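Alkaline serine protease (PDB 1Y9Z) probably hydrolyses peptide bonds in proteins as a cold-adapted serine endopeptidase of the subtilisin family, from an Antarctic bacterium. Local coordinates at residues G7-V11 with G12-L16; A178-D181 with S182-H186; S376-A379 with T380-S384; S392-R395 with A396-A400. All coordinates share one frame; numbering follows the deposited sequence.

Contact 1 of 4, residues G7-V11 with G12-L16; sequences GQTFV and GATVL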
# COMPACT_ATOMS: atom_id res chain seq x y z
N GLY A 7 3.71 4.75 -5.57
CA GLY A 7 2.49 5.40 -5.14
C GLY A 7 2.68 6.87 -4.81
O GLY A 7 1.81 7.70 -5.11
N GLN A 8 3.81 7.20 -4.19
CA GLN A 8 4.09 8.58 -3.83
C GLN A 8 4.19 9.48 -5.05
O GLN A 8 3.74 10.62 -5.03
CB GLN A 8 5.40 8.66 -3.04
CG GLN A 8 5.39 7.96 -1.69
CD GLN A 8 4.31 8.48 -0.77
OE1 GLN A 8 4.04 9.68 -0.73
NE2 GLN A 8 3.70 7.58 -0.00
N THR A 9 4.78 8.95 -6.12
CA THR A 9 4.94 9.71 -7.35
C THR A 9 3.63 9.83 -8.12
O THR A 9 3.32 10.89 -8.67
CB THR A 9 6.00 9.07 -8.26
OG1 THR A 9 7.24 8.97 -7.55
CG2 THR A 9 6.21 9.91 -9.51
N PHE A 10 2.85 8.75 -8.15
CA PHE A 10 1.58 8.75 -8.88
C PHE A 10 0.52 9.72 -8.39
O PHE A 10 -0.20 10.31 -9.20
CB PHE A 10 0.98 7.34 -8.92
CG PHE A 10 1.58 6.44 -9.97
CD1 PHE A 10 0.78 5.50 -10.62
CD2 PHE A 10 2.93 6.51 -10.29
CE1 PHE A 10 1.32 4.65 -11.58
CE2 PHE A 10 3.48 5.66 -11.24
CZ PHE A 10 2.67 4.73 -11.89
N VAL A 11 0.41 9.90 -7.08
CA VAL A 11 -0.60 10.80 -6.53
C VAL A 11 -0.18 12.26 -6.64
O VAL A 11 -0.97 13.16 -6.35
CB VAL A 11 -0.90 10.47 -5.05
CG1 VAL A 11 -1.39 9.03 -4.94
CG2 VAL A 11 0.33 10.69 -4.19
N GLY A 12 1.06 12.49 -7.05
CA GLY A 12 1.57 13.84 -7.20
C GLY A 12 1.79 14.57 -5.90
O GLY A 12 1.36 15.72 -5.74
N ALA A 13 2.47 13.93 -4.96
CA ALA A 13 2.75 14.54 -3.66
C ALA A 13 4.20 15.00 -3.58
O ALA A 13 4.54 15.89 -2.80
CB ALA A 13 2.45 13.55 -2.54
N THR A 14 5.05 14.40 -4.41
CA THR A 14 6.47 14.74 -4.42
C THR A 14 6.75 16.12 -5.02
O THR A 14 7.79 16.71 -4.76
CB THR A 14 7.28 13.69 -5.21
OG1 THR A 14 6.83 13.66 -6.57
CG2 THR A 14 7.10 12.31 -4.59
N VAL A 15 5.81 16.62 -5.82
CA VAL A 15 5.97 17.93 -6.45
C VAL A 15 5.49 19.09 -5.58
O VAL A 15 5.88 20.24 -5.79
CB VAL A 15 5.24 17.98 -7.80
CG1 VAL A 15 5.91 17.05 -8.80
CG2 VAL A 15 3.78 17.60 -7.61
N LEU A 16 4.64 18.79 -4.61
CA LEU A 16 4.13 19.82 -3.70
C LEU A 16 5.04 19.87 -2.48
O LEU A 16 5.99 19.10 -2.37
CB LEU A 16 2.70 19.51 -3.27
CG LEU A 16 1.63 19.52 -4.37
CD1 LEU A 16 0.27 19.20 -3.75
CD2 LEU A 16 1.60 20.88 -5.05

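Contact 2 of 4, residues A178-D181 with S182-H186; sequences AAVD and SNLDH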
# COMPACT_ATOMS: atom_id res chain seq x y z
N ALA A 178 -10.69 2.98 -2.90
CA ALA A 178 -10.40 1.76 -3.63
C ALA A 178 -8.90 1.68 -3.95
O ALA A 178 -8.19 2.69 -3.88
CB ALA A 178 -11.19 1.72 -4.93
N ALA A 179 -8.44 0.49 -4.30
CA ALA A 179 -7.03 0.27 -4.62
C ALA A 179 -6.79 -0.04 -6.09
O ALA A 179 -7.56 -0.78 -6.71
CB ALA A 179 -6.49 -0.88 -3.76
N VAL A 180 -5.72 0.52 -6.64
CA VAL A 180 -5.32 0.26 -8.02
C VAL A 180 -3.82 -0.02 -7.98
O VAL A 180 -3.15 0.31 -7.00
CB VAL A 180 -5.58 1.47 -8.96
CG1 VAL A 180 -7.07 1.76 -9.02
CG2 VAL A 180 -4.81 2.69 -8.48
N ASP A 181 -3.29 -0.64 -9.04
CA ASP A 181 -1.87 -0.94 -9.08
C ASP A 181 -1.08 0.11 -9.87
O ASP A 181 -1.64 1.14 -10.27
CB ASP A 181 -1.63 -2.36 -9.63
CG ASP A 181 -2.03 -2.52 -11.08
OD1 ASP A 181 -2.15 -3.69 -11.52
OD2 ASP A 181 -2.21 -1.51 -11.79
N SER A 182 0.21 -0.13 -10.10
CA SER A 182 1.04 0.84 -10.81
C SER A 182 0.72 1.08 -12.28
O SER A 182 1.34 1.92 -12.92
CB SER A 182 2.53 0.52 -10.63
OG SER A 182 2.90 -0.68 -11.28
N ASN A 183 -0.24 0.33 -12.83
CA ASN A 183 -0.64 0.55 -14.22
C ASN A 183 -2.02 1.19 -14.17
O ASN A 183 -2.67 1.38 -15.19
CB ASN A 183 -0.72 -0.76 -15.00
CG ASN A 183 -0.98 -0.53 -16.48
OD1 ASN A 183 -0.24 0.20 -17.15
ND2 ASN A 183 -2.03 -1.15 -17.01
N LEU A 184 -2.45 1.50 -12.95
CA LEU A 184 -3.75 2.12 -12.68
C LEU A 184 -4.91 1.16 -12.89
O LEU A 184 -6.05 1.57 -13.06
CB LEU A 184 -3.93 3.37 -13.54
CG LEU A 184 -2.92 4.48 -13.25
CD1 LEU A 184 -3.22 5.69 -14.11
CD2 LEU A 184 -2.96 4.85 -11.77
N ASP A 185 -4.61 -0.14 -12.88
CA ASP A 185 -5.64 -1.14 -13.03
C ASP A 185 -6.28 -1.41 -11.67
O ASP A 185 -5.60 -1.40 -10.64
CB ASP A 185 -5.06 -2.44 -13.58
CG ASP A 185 -4.68 -2.33 -15.05
OD1 ASP A 185 -5.55 -1.94 -15.85
OD2 ASP A 185 -3.53 -2.64 -15.39
N HIS A 186 -7.58 -1.64 -11.68
CA HIS A 186 -8.32 -1.93 -10.45
C HIS A 186 -7.79 -3.21 -9.81
O HIS A 186 -7.62 -4.22 -10.48
CB HIS A 186 -9.81 -2.07 -10.79
CG HIS A 186 -10.64 -2.64 -9.68
ND1 HIS A 186 -11.17 -3.91 -9.72
CD2 HIS A 186 -11.03 -2.11 -8.49
CE1 HIS A 186 -11.85 -4.14 -8.62
NE2 HIS A 186 -11.79 -3.06 -7.85
O HOH W 1 -1.44 -3.95 -14.02

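Contact 3 of 4, residues S376-A379 with T380-S384; sequences SGVA and TLVWS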
# COMPACT_ATOMS: atom_id res chain seq x y z
N SER A 376 -5.67 10.00 2.34
CA SER A 376 -5.76 10.87 3.51
C SER A 376 -4.50 11.72 3.66
O SER A 376 -4.56 12.85 4.13
CB SER A 376 -6.01 10.05 4.78
OG SER A 376 -4.99 9.11 5.01
N GLY A 377 -3.36 11.17 3.25
CA GLY A 377 -2.11 11.92 3.32
C GLY A 377 -2.19 13.09 2.36
O GLY A 377 -1.87 14.22 2.72
N VAL A 378 -2.64 12.82 1.14
CA VAL A 378 -2.77 13.87 0.13
C VAL A 378 -3.84 14.88 0.54
O VAL A 378 -3.68 16.08 0.32
CB VAL A 378 -3.12 13.28 -1.26
CG1 VAL A 378 -3.59 14.39 -2.20
CG2 VAL A 378 -1.90 12.59 -1.85
N ALA A 379 -4.93 14.40 1.12
CA ALA A 379 -6.00 15.29 1.56
C ALA A 379 -5.45 16.30 2.56
O ALA A 379 -5.75 17.49 2.48
CB ALA A 379 -7.13 14.48 2.19
N THR A 380 -4.65 15.81 3.50
CA THR A 380 -4.06 16.66 4.52
C THR A 380 -3.09 17.66 3.89
O THR A 380 -3.11 18.85 4.22
CB THR A 380 -3.32 15.80 5.57
OG1 THR A 380 -4.22 14.83 6.12
CG2 THR A 380 -2.79 16.67 6.70
N LEU A 381 -2.26 17.17 2.97
CA LEU A 381 -1.29 18.02 2.29
C LEU A 381 -1.97 19.14 1.52
O LEU A 381 -1.60 20.31 1.64
CB LEU A 381 -0.45 17.17 1.33
CG LEU A 381 0.53 17.90 0.41
CD1 LEU A 381 1.53 18.72 1.22
CD2 LEU A 381 1.26 16.88 -0.45
N VAL A 382 -2.97 18.79 0.72
CA VAL A 382 -3.70 19.77 -0.07
C VAL A 382 -4.43 20.76 0.84
O VAL A 382 -4.41 21.97 0.60
CB VAL A 382 -4.72 19.08 -1.00
CG1 VAL A 382 -5.62 20.11 -1.66
CG2 VAL A 382 -3.98 18.26 -2.05
N TRP A 383 -5.05 20.25 1.89
CA TRP A 383 -5.79 21.09 2.82
C TRP A 383 -4.88 22.11 3.52
O TRP A 383 -5.32 23.20 3.86
CB TRP A 383 -6.48 20.22 3.88
CG TRP A 383 -7.67 20.84 4.54
CD1 TRP A 383 -8.12 22.13 4.41
CD2 TRP A 383 -8.58 20.19 5.43
NE1 TRP A 383 -9.25 22.32 5.17
CE2 TRP A 383 -9.56 21.14 5.80
CE3 TRP A 383 -8.67 18.89 5.95
CZ2 TRP A 383 -10.61 20.84 6.68
CZ3 TRP A 383 -9.72 18.59 6.81
CH2 TRP A 383 -10.67 19.56 7.17
N SER A 384 -3.61 21.75 3.73
CA SER A 384 -2.69 22.66 4.40
C SER A 384 -2.47 23.95 3.62
O SER A 384 -2.08 24.97 4.20
CB SER A 384 -1.34 21.98 4.66
OG SER A 384 -0.58 21.82 3.48

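Contact 4 of 4, residues S392-R395 with A396-A400; sequences SQVR and AALNA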
# COMPACT_ATOMS: atom_id res chain seq x y z
N SER A 392 -15.88 19.15 3.81
CA SER A 392 -16.73 18.83 2.67
C SER A 392 -16.20 19.47 1.40
O SER A 392 -16.27 18.88 0.33
CB SER A 392 -18.17 19.29 2.94
OG SER A 392 -18.24 20.70 3.08
N GLN A 393 -15.67 20.69 1.52
CA GLN A 393 -15.13 21.39 0.37
C GLN A 393 -13.86 20.71 -0.15
O GLN A 393 -13.65 20.62 -1.36
CB GLN A 393 -14.87 22.85 0.73
CG GLN A 393 -16.15 23.68 0.78
CD GLN A 393 -15.96 25.08 1.33
OE1 GLN A 393 -16.81 25.95 1.13
NE2 GLN A 393 -14.85 25.30 2.02
N VAL A 394 -13.02 20.24 0.76
CA VAL A 394 -11.79 19.55 0.36
C VAL A 394 -12.16 18.23 -0.31
O VAL A 394 -11.58 17.85 -1.32
CB VAL A 394 -10.88 19.28 1.59
CG1 VAL A 394 -9.71 18.40 1.18
CG2 VAL A 394 -10.38 20.60 2.16
N ARG A 395 -13.14 17.53 0.27
CA ARG A 395 -13.60 16.26 -0.27
C ARG A 395 -14.06 16.46 -1.71
O ARG A 395 -13.70 15.69 -2.60
CB ARG A 395 -14.76 15.73 0.59
CG ARG A 395 -15.30 14.37 0.18
CD ARG A 395 -16.34 13.90 1.19
NE ARG A 395 -16.98 12.65 0.79
CZ ARG A 395 -17.96 12.08 1.48
NH1 ARG A 395 -18.49 10.94 1.05
NH2 ARG A 395 -18.42 12.64 2.59
N ALA A 396 -14.84 17.51 -1.94
CA ALA A 396 -15.34 17.81 -3.28
C ALA A 396 -14.19 18.11 -4.23
O ALA A 396 -14.20 17.69 -5.39
CB ALA A 396 -16.29 19.00 -3.22
N ALA A 397 -13.18 18.83 -3.74
CA ALA A 397 -12.03 19.17 -4.55
C ALA A 397 -11.29 17.92 -5.00
O ALA A 397 -10.88 17.80 -6.16
CB ALA A 397 -11.09 20.08 -3.77
N LEU A 398 -11.12 16.96 -4.09
CA LEU A 398 -10.42 15.73 -4.42
C LEU A 398 -11.18 14.94 -5.49
O LEU A 398 -10.59 14.43 -6.44
CB LEU A 398 -10.25 14.86 -3.17
CG LEU A 398 -9.44 15.48 -2.03
CD1 LEU A 398 -9.42 14.54 -0.84
CD2 LEU A 398 -8.02 15.78 -2.50
N ASN A 399 -12.50 14.87 -5.35
CA ASN A 399 -13.33 14.15 -6.30
C ASN A 399 -13.38 14.84 -7.66
O ASN A 399 -13.32 14.19 -8.70
CB ASN A 399 -14.75 14.01 -5.75
CG ASN A 399 -14.83 13.08 -4.56
OD1 ASN A 399 -15.77 13.14 -3.77
ND2 ASN A 399 -13.84 12.20 -4.45
N ALA A 400 -13.49 16.16 -7.64
CA ALA A 400 -13.57 16.93 -8.87
C ALA A 400 -12.29 16.91 -9.69
O ALA A 400 -12.32 17.12 -10.90
CB ALA A 400 -13.95 18.37 -8.55

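Contact 1 of 4, residues G7-V11 with G12-L16
The peptide group of T9 is met over one face by the N-H of G12: G12 N stands above the carbonyl plane, 64° out of it, and donates to T9 O at 3.2 Å. Two other flat groups turn elsewhere, the F10 ring meeting W6 in an edge-to-face stack and the Q8 amide giving NE2 to T72 O. The turn is a Schellman motif, in which G12 is the first residue to leave the helical conformation. A13 N lies 3.5 Å from Q8 O in the last turn. G12 makes the reversal possible with a positive phi of 71°; a side chain at this position would run into V11 O, which is why a residue without one suits the site.

Apolar groups on either side of the glycine in sequence meet across it. With CG1 of V11 anti to the carbonyl carbon (chi1 -58°), CG2 falls between the backbone N and the carbonyl carbon, where that methyl touches A13 CB at 3.9 Å and lies 3.5 Å from G12 N. The branched valine thus lies against A13, whose single methyl fits beside it. The same pair faces inward to helix 368-385, V11 on V378 and A13 on L381, tying the N-terminal part of the chain to the central helix of the subtilase fold. T14 is more exposed and comes at the helix end by its methyl alone, while OG1 takes no part in this approach: T14 CG2 rests 3.8 Å from Q8 O.

Contact 2 of 4, residues A178-D181 with S182-H186
D181 OD2 is gripped by two backbone N-H groups that reach it from opposite faces of the carboxylate plane: N183 N at 2.9 Å and D185 N at 3.0 Å. The first bond closes an Asx turn inside the type I beta turn from D181 to L184, itself held by L184 N donating to D181 O at 2.8 Å. L184 has positive phi, as at a G1-type bulge, and D181 N then pairs with D185 O at 2.9 Å. With CG of D181 between its backbone N and carbonyl carbon (chi1 66°), the carboxylate lies over the turn and beside that of D185. These like charges are probably eased by a water that donates to D181 OD1 and D185 OD2, by Q318, which also donates to D181 OD1, and by N183 ND2, which gives D185 OD2 a nearly straight bond of 2.7 Å. With alanine in place of D181, N183 N and D185 N would probably lose their shared acceptor and the water one of its partners, leaving the turn held by its backbone bonds alone.

Aspartate suits the site because its short arm can fold back on the backbone just ahead. The turn follows strand 174-180, whose V180 packs beside strand 196-201, while L184 reaches F10 of helix 6-10.

Contact 3 of 4, residues S376-A379 with T380-S384
The tight side of this helical turn is at S376 O, which T380 holds twice: OG1 donates at 2.8 Å and N at 3.0 Å, from opposite faces of the carbonyl plane. T380 can do so because its hydroxyl stands anti to the carbonyl carbon and beside its own N (chi1 -56°), aimed back at the preceding turn. A valine in its place would probably leave S376 O with the backbone N-H as its one donor from this turn.

The opposite case is the pair V378 and V382, where the meeting is apolar and looser: the two side chains cross obliquely, V378 CG1 lying 3.9 Å from V382 CG2. Even so, V382 CG2 comes within 3.2 Å of V378 O, beside the straight bond from V382 N. All this lies on helix 368-385, the buried central helix of the subtilase fold, whose start borders the phenylmethanesulfonic acid pocket. No face of the turn is open to solvent; the valines, small and branched, lie against helix 421-430, while A379, with only a methyl, lets strand 152-156 and L398 approach. W383 swings its indole away to R24, a cation-pi partner, and gives NE1 to C389 O.

Contact 4 of 4, residues S392-R395 with A396-A400
The backbone runs as regular alpha helix, each N-H from A396 to N399 donating to the carbonyl four residues back, with L398 N to V394 O at 2.9 Å nearly along the C=O axis. This is helix 391-401, one of the helices packed round the sheet of the subtilase fold, and its faces differ sharply in chemistry.

On the inward face V394 and L398 follow one another, V394 CG1 coming to 4.3 Å from L398 CG. L398 turns CG anti to its carbonyl carbon (chi1 -61°), which also sets that atom 3.3 Å from V394 O. Apolar side chains suit this face because it is buried, V394 against W383 and L398 against M175 and helix 421-430. At A397 the side chain is a lone methyl, 3.3 Å from V394 O, which leaves room for Y427 and L428 of helix 421-430 to close in beside it.

The polar face belongs to R395 and N399, one turn apart, lying side by side and pointing the same way, the guanidinium and amide planes 72° apart. In R395, CG stands anti to the backbone N (chi1 -177°) and the chain runs extended to NE, which carries the guanidinium away from the helix: NE forms a salt bridge with E197, a ligand of one of the two bound sodium ions, and NH2 bonds D172 O. An arginine suits this position because its length and several N-H groups serve both partners. Nearer the backbone, R395 O takes the bond from N399 N at 3.1 Å.

How the contacts relate
Contact 3 is the buried one, inside the central helix; contacts 1, 2 and 4 are partly buried and each has a more open side. Contacts 3 and 4 lie on consecutive helices that pack against each other, while contact 1 rests on contact 3, where L16 adds its own touch on L381. Contact 2 is apart from contacts 3 and 4 but meets contact 1 through F10. Their chemistry follows place: helix bonds with a hydroxyl turned back to the main chain in contact 3, an apolar face and a charged one beside a sodium site in contact 4, a glycine-dependent helix end in contact 1, and a carboxylate-knotted turn with water in contact 2, where the chain leaves a strand.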